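PDB 3UBO: adenosine kinase from Sinorhizobium meliloti, which probably transfers a phosphate from ATP to the ribose of adenosine, as a member of the pfkB carbohydrate kinase family, and binds adenosine and ADP. Local coordinates for residues A[75-87]-A[135-149]. Numbering follows the deposited sequence.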
loop_
_atom_site.group_PDB
_atom_site.type_symbol
_atom_site.label_atom_id
_atom_site.label_comp_id
_atom_site.label_asym_id
_atom_site.label_seq_id
_atom_site.Cartn_x
_atom_site.Cartn_y
_atom_site.Cartn_z
ATOM N N GLY A 75 -0.878 21.900 9.497
ATOM C CA GLY A 75 -2.032 22.178 10.356
ATOM C C GLY A 75 -2.366 21.183 11.480
ATOM O O GLY A 75 -1.715 20.128 11.627
ATOM N N ARG A 76 -3.360 21.548 12.300
ATOM C CA ARG A 76 -3.862 20.661 13.354
ATOM C C ARG A 76 -5.289 20.186 13.018
ATOM O O ARG A 76 -6.214 20.988 12.728
ATOM C CB ARG A 76 -3.871 21.325 14.764
ATOM C CG ARG A 76 -2.572 22.081 15.216
ATOM C CD ARG A 76 -2.919 23.270 16.198
ATOM N NE ARG A 76 -3.661 24.375 15.531
ATOM C CZ ARG A 76 -4.488 25.213 16.154
ATOM N NH1 ARG A 76 -4.704 25.062 17.468
ATOM N NH2 ARG A 76 -5.123 26.165 15.465
ATOM N N ALA A 77 -5.456 18.869 13.055
ATOM C CA ALA A 77 -6.664 18.241 12.510
ATOM C C ALA A 77 -7.231 17.123 13.424
ATOM O O ALA A 77 -6.523 16.550 14.259
ATOM C CB ALA A 77 -6.350 17.689 11.081
ATOM N N ALA A 78 -8.490 16.791 13.189
ATOM C CA ALA A 78 -9.191 15.762 13.976
ATOM C C ALA A 78 -10.280 15.135 13.113
ATOM O O ALA A 78 -10.806 15.781 12.138
ATOM C CB ALA A 78 -9.799 16.337 15.278
ATOM N N TYR A 79 -10.608 13.880 13.456
ATOM C CA TYR A 79 -11.435 13.083 12.539
ATOM C C TYR A 79 -12.387 12.216 13.317
ATOM O O TYR A 79 -12.040 11.684 14.388
ATOM C CB TYR A 79 -10.581 12.255 11.480
ATOM C CG TYR A 79 -11.439 11.288 10.608
ATOM C CD1 TYR A 79 -12.208 11.775 9.548
ATOM C CD2 TYR A 79 -11.494 9.908 10.881
ATOM C CE1 TYR A 79 -12.978 10.969 8.801
ATOM C CE2 TYR A 79 -12.257 9.072 10.100
ATOM C CZ TYR A 79 -13.005 9.625 9.077
ATOM O OH TYR A 79 -13.812 8.822 8.325
ATOM N N PHE A 80 -13.603 12.127 12.797
ATOM C CA PHE A 80 -14.564 11.197 13.366
ATOM C C PHE A 80 -14.974 10.229 12.258
ATOM O O PHE A 80 -15.436 10.702 11.173
ATOM C CB PHE A 80 -15.873 11.889 13.843
ATOM C CG PHE A 80 -15.697 13.004 14.855
ATOM C CD1 PHE A 80 -14.589 13.045 15.717
ATOM C CD2 PHE A 80 -16.695 14.010 14.968
ATOM C CE1 PHE A 80 -14.506 14.054 16.704
ATOM C CE2 PHE A 80 -16.598 15.029 15.896
ATOM C CZ PHE A 80 -15.532 15.047 16.791
ATOM N N GLY A 81 -14.822 8.929 12.494
ATOM C CA GLY A 81 -15.184 7.928 11.508
ATOM C C GLY A 81 -15.735 6.666 12.143
ATOM O O GLY A 81 -15.609 6.461 13.350
ATOM N N LYS A 82 -16.350 5.817 11.325
ATOM C CA LYS A 82 -16.926 4.569 11.809
ATOM C C LYS A 82 -16.110 3.367 11.346
ATOM O O LYS A 82 -16.004 3.101 10.149
ATOM C CB LYS A 82 -18.376 4.431 11.342
ATOM C CG LYS A 82 -19.373 4.211 12.470
ATOM C CD LYS A 82 -18.680 3.727 13.732
ATOM C CE LYS A 82 -19.221 4.433 14.965
ATOM N NZ LYS A 82 -18.517 4.003 16.205
ATOM N N VAL A 83 -15.535 2.645 12.302
ATOM C CA VAL A 83 -14.730 1.469 11.995
ATOM C C VAL A 83 -14.981 0.352 13.003
ATOM O O VAL A 83 -15.395 0.605 14.134
ATOM C CB VAL A 83 -13.226 1.803 11.978
ATOM C CG1 VAL A 83 -12.918 2.799 10.870
ATOM C CG2 VAL A 83 -12.789 2.347 13.329
ATOM N N ALA A 84 -14.729 -0.884 12.585
ATOM C CA ALA A 84 -14.926 -2.019 13.434
ATOM C C ALA A 84 -13.668 -2.346 14.215
ATOM O O ALA A 84 -12.607 -1.813 13.981
ATOM C CB ALA A 84 -15.438 -3.179 12.668
ATOM N N ASP A 85 -13.840 -3.168 15.231
ATOM C CA ASP A 85 -12.791 -3.567 16.158
ATOM C C ASP A 85 -11.838 -4.587 15.472
ATOM O O ASP A 85 -11.147 -5.371 16.127
ATOM C CB ASP A 85 -13.469 -4.198 17.380
ATOM C CG ASP A 85 -12.463 -4.614 18.472
ATOM O OD1 ASP A 85 -11.261 -4.231 18.300
ATOM O OD2 ASP A 85 -12.879 -5.289 19.494
ATOM N N ASP A 86 -11.769 -4.539 14.139
ATOM C CA ASP A 86 -11.018 -5.527 13.323
ATOM C C ASP A 86 -9.638 -5.021 12.770
ATOM O O ASP A 86 -9.134 -3.966 13.154
ATOM C CB ASP A 86 -11.927 -6.012 12.189
ATOM C CG ASP A 86 -12.429 -4.875 11.348
ATOM O OD1 ASP A 86 -11.682 -3.855 11.324
ATOM O OD2 ASP A 86 -13.529 -5.003 10.726
ATOM N N GLN A 87 -9.030 -5.815 11.890
ATOM C CA GLN A 87 -7.676 -5.608 11.478
ATOM C C GLN A 87 -7.627 -4.432 10.491
ATOM O O GLN A 87 -6.639 -3.684 10.416
ATOM C CB GLN A 87 -7.163 -6.885 10.874
ATOM C CG GLN A 87 -6.323 -7.613 11.817
ATOM C CD GLN A 87 -6.130 -9.010 11.356
ATOM O OE1 GLN A 87 -6.771 -9.443 10.404
ATOM N NE2 GLN A 87 -5.246 -9.734 12.008
ATOM N N ALA A 135 -18.967 -1.066 8.789
ATOM C CA ALA A 135 -19.090 -0.262 10.001
ATOM C C ALA A 135 -19.649 1.179 9.794
ATOM O O ALA A 135 -20.531 1.607 10.514
ATOM C CB ALA A 135 -17.762 -0.275 10.801
ATOM N N CYS A 136 -19.208 1.924 8.789
ATOM C CA CYS A 136 -19.775 3.238 8.488
ATOM C C CYS A 136 -21.330 3.478 8.627
ATOM O O CYS A 136 -21.790 4.616 8.689
ATOM C CB CYS A 136 -19.263 3.699 7.106
ATOM S SG CYS A 136 -17.399 3.693 7.075
ATOM N N VAL A 137 -22.173 2.469 8.660
ATOM C CA VAL A 137 -23.611 2.804 8.773
ATOM C C VAL A 137 -24.025 3.123 10.227
ATOM O O VAL A 137 -24.965 3.856 10.472
ATOM C CB VAL A 137 -24.511 1.695 8.223
ATOM C CG1 VAL A 137 -24.374 1.578 6.712
ATOM C CG2 VAL A 137 -24.191 0.383 8.953
ATOM N N GLU A 138 -23.262 2.550 11.154
ATOM C CA GLU A 138 -23.323 2.749 12.615
ATOM C C GLU A 138 -22.813 4.111 13.056
ATOM O O GLU A 138 -22.661 4.347 14.237
ATOM C CB GLU A 138 -22.421 1.729 13.350
ATOM C CG GLU A 138 -22.711 0.249 13.129
ATOM C CD GLU A 138 -24.095 -0.215 13.643
ATOM O OE1 GLU A 138 -24.759 0.587 14.386
ATOM O OE2 GLU A 138 -24.504 -1.382 13.313
ATOM N N LEU A 139 -22.481 5.003 12.134
ATOM C CA LEU A 139 -21.958 6.265 12.602
ATOM C C LEU A 139 -23.133 7.158 12.837
ATOM O O LEU A 139 -24.021 7.305 11.952
ATOM C CB LEU A 139 -21.028 6.922 11.582
ATOM C CG LEU A 139 -20.585 8.356 11.946
ATOM C CD1 LEU A 139 -19.259 8.393 12.767
ATOM C CD2 LEU A 139 -20.592 9.260 10.719
ATOM N N GLY A 140 -23.114 7.774 14.004
ATOM C CA GLY A 140 -24.165 8.707 14.315
ATOM C C GLY A 140 -23.822 9.708 15.409
ATOM O O GLY A 140 -22.616 9.873 15.750
ATOM N N PRO A 141 -24.874 10.374 15.962
ATOM C CA PRO A 141 -24.758 11.484 16.901
ATOM C C PRO A 141 -23.967 11.089 18.084
ATOM O O PRO A 141 -23.298 11.936 18.616
ATOM C CB PRO A 141 -26.183 11.768 17.264
ATOM C CG PRO A 141 -26.918 11.474 16.032
ATOM C CD PRO A 141 -26.264 10.228 15.509
ATOM N N GLU A 142 -23.950 9.822 18.437
ATOM C CA GLU A 142 -23.305 9.392 19.670
ATOM C C GLU A 142 -21.818 9.583 19.559
ATOM O O GLU A 142 -21.083 9.553 20.565
ATOM C CB GLU A 142 -23.622 7.929 19.824
ATOM C CG GLU A 142 -25.013 7.727 19.220
ATOM C CD GLU A 142 -25.180 6.413 18.474
ATOM O OE1 GLU A 142 -24.622 6.284 17.314
ATOM O OE2 GLU A 142 -25.894 5.534 19.071
ATOM N N ASP A 143 -21.384 9.785 18.315
ATOM C CA ASP A 143 -19.973 9.764 17.941
ATOM C C ASP A 143 -19.358 11.164 17.755
ATOM O O ASP A 143 -18.153 11.281 17.460
ATOM C CB ASP A 143 -19.812 8.945 16.648
ATOM C CG ASP A 143 -19.930 7.440 16.867
ATOM O OD1 ASP A 143 -19.254 6.929 17.808
ATOM O OD2 ASP A 143 -20.661 6.811 16.049
ATOM N N VAL A 144 -20.199 12.205 17.883
ATOM C CA VAL A 144 -19.740 13.596 18.012
ATOM C C VAL A 144 -18.952 13.712 19.336
ATOM O O VAL A 144 -19.516 13.496 20.400
ATOM C CB VAL A 144 -20.903 14.648 17.902
ATOM C CG1 VAL A 144 -20.356 15.968 18.069
ATOM C CG2 VAL A 144 -21.637 14.569 16.527
ATOM N N GLU A 145 -17.627 13.896 19.270
ATOM C CA GLU A 145 -16.874 14.414 20.417
ATOM C C GLU A 145 -17.202 15.916 20.422
ATOM O O GLU A 145 -17.034 16.636 19.407
ATOM C CB GLU A 145 -15.352 14.183 20.350
ATOM C CG GLU A 145 -14.832 12.844 20.830
ATOM C CD GLU A 145 -13.546 12.404 20.081
ATOM O OE1 GLU A 145 -12.455 12.866 20.523
ATOM O OE2 GLU A 145 -13.636 11.601 19.071
ATOM N N ASP A 146 -17.693 16.366 21.565
ATOM C CA ASP A 146 -18.407 17.620 21.733
ATOM C C ASP A 146 -17.442 18.831 21.794
ATOM O O ASP A 146 -17.561 19.867 21.062
ATOM C CB ASP A 146 -19.153 17.445 23.075
ATOM C CG ASP A 146 -20.332 18.356 23.188
ATOM O OD1 ASP A 146 -20.258 19.397 22.476
ATOM O OD2 ASP A 146 -21.311 18.056 23.931
ATOM N N ASP A 147 -16.499 18.645 22.722
ATOM C CA ASP A 147 -15.433 19.574 23.031
ATOM C C ASP A 147 -14.677 19.807 21.750
ATOM O O ASP A 147 -14.453 20.965 21.322
ATOM C CB ASP A 147 -14.521 19.020 24.165
ATOM C CG ASP A 147 -14.104 17.549 23.956
ATOM O OD1 ASP A 147 -14.978 16.749 23.591
ATOM O OD2 ASP A 147 -12.910 17.186 24.146
ATOM N N VAL A 148 -14.326 18.693 21.106
ATOM C CA VAL A 148 -13.626 18.701 19.817
ATOM C C VAL A 148 -14.335 19.514 18.707
ATOM O O VAL A 148 -13.701 20.380 18.161
ATOM C CB VAL A 148 -13.158 17.254 19.446
ATOM C CG1 VAL A 148 -12.303 17.189 18.150
ATOM C CG2 VAL A 148 -12.374 16.648 20.670
ATOM N N VAL A 149 -15.616 19.325 18.396
ATOM C CA VAL A 149 -16.242 20.233 17.419
ATOM C C VAL A 149 -16.058 21.704 17.770
ATOM O O VAL A 149 -15.709 22.508 16.892
ATOM C CB VAL A 149 -17.713 19.954 17.215
ATOM C CG1 VAL A 149 -18.338 20.731 16.015
ATOM C CG2 VAL A 149 -17.906 18.462 17.138
HETATM O O HOH W 1 -11.790 11.618 17.008
#
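F80, on strand 77-80, drives its ring into the turn that leads into helix 146-150, and the apolar part of the contact gathers round it. V149 CG2 meets the ring edge at F80 CE2 (3.9 Å), V148 CG1 reaches both F80 CE1 and A78 CB, and D143 O lies over one face, displaced toward the rim. F80 CG stands anti to its carbonyl carbon (chi1 -57°), which carries the ring out from the sheet toward E145, whose carboxylate is inclined to it by 37°, with E145 OE2 3.5 Å from F80 CE1. With an alanine in place of F80, V148 CG1 and V149 CG2 would probably face a gap, and E145 CB and its backbone would lose the ring against them. A135 CB packs on A84 CB at 4.2 Å, and the side chain of C136 is about 7 Å from the bound adenosine.

Polar links flank this packing. Water 1 donates to Y79 O (2.6 Å) and to E145 OE2 (2.8 Å), joining strand to helix start, while H102 holds the other carboxylate oxygen, OE1. Farther along, K82 bends at chi2 and chi3, laying CG against L139 CB and bringing NZ to D143 OD1 in a weak, 3.4 Å salt bridge. D143 OD2 accepts a weak bond from G140 N, bracing its own turn.

The parallel Rossmann-like sheet is thus joined to the 135-149 connection mainly by van der Waals packing of the F80 ring and K82 chain; the loose ion pair and bridging water add little directional hold.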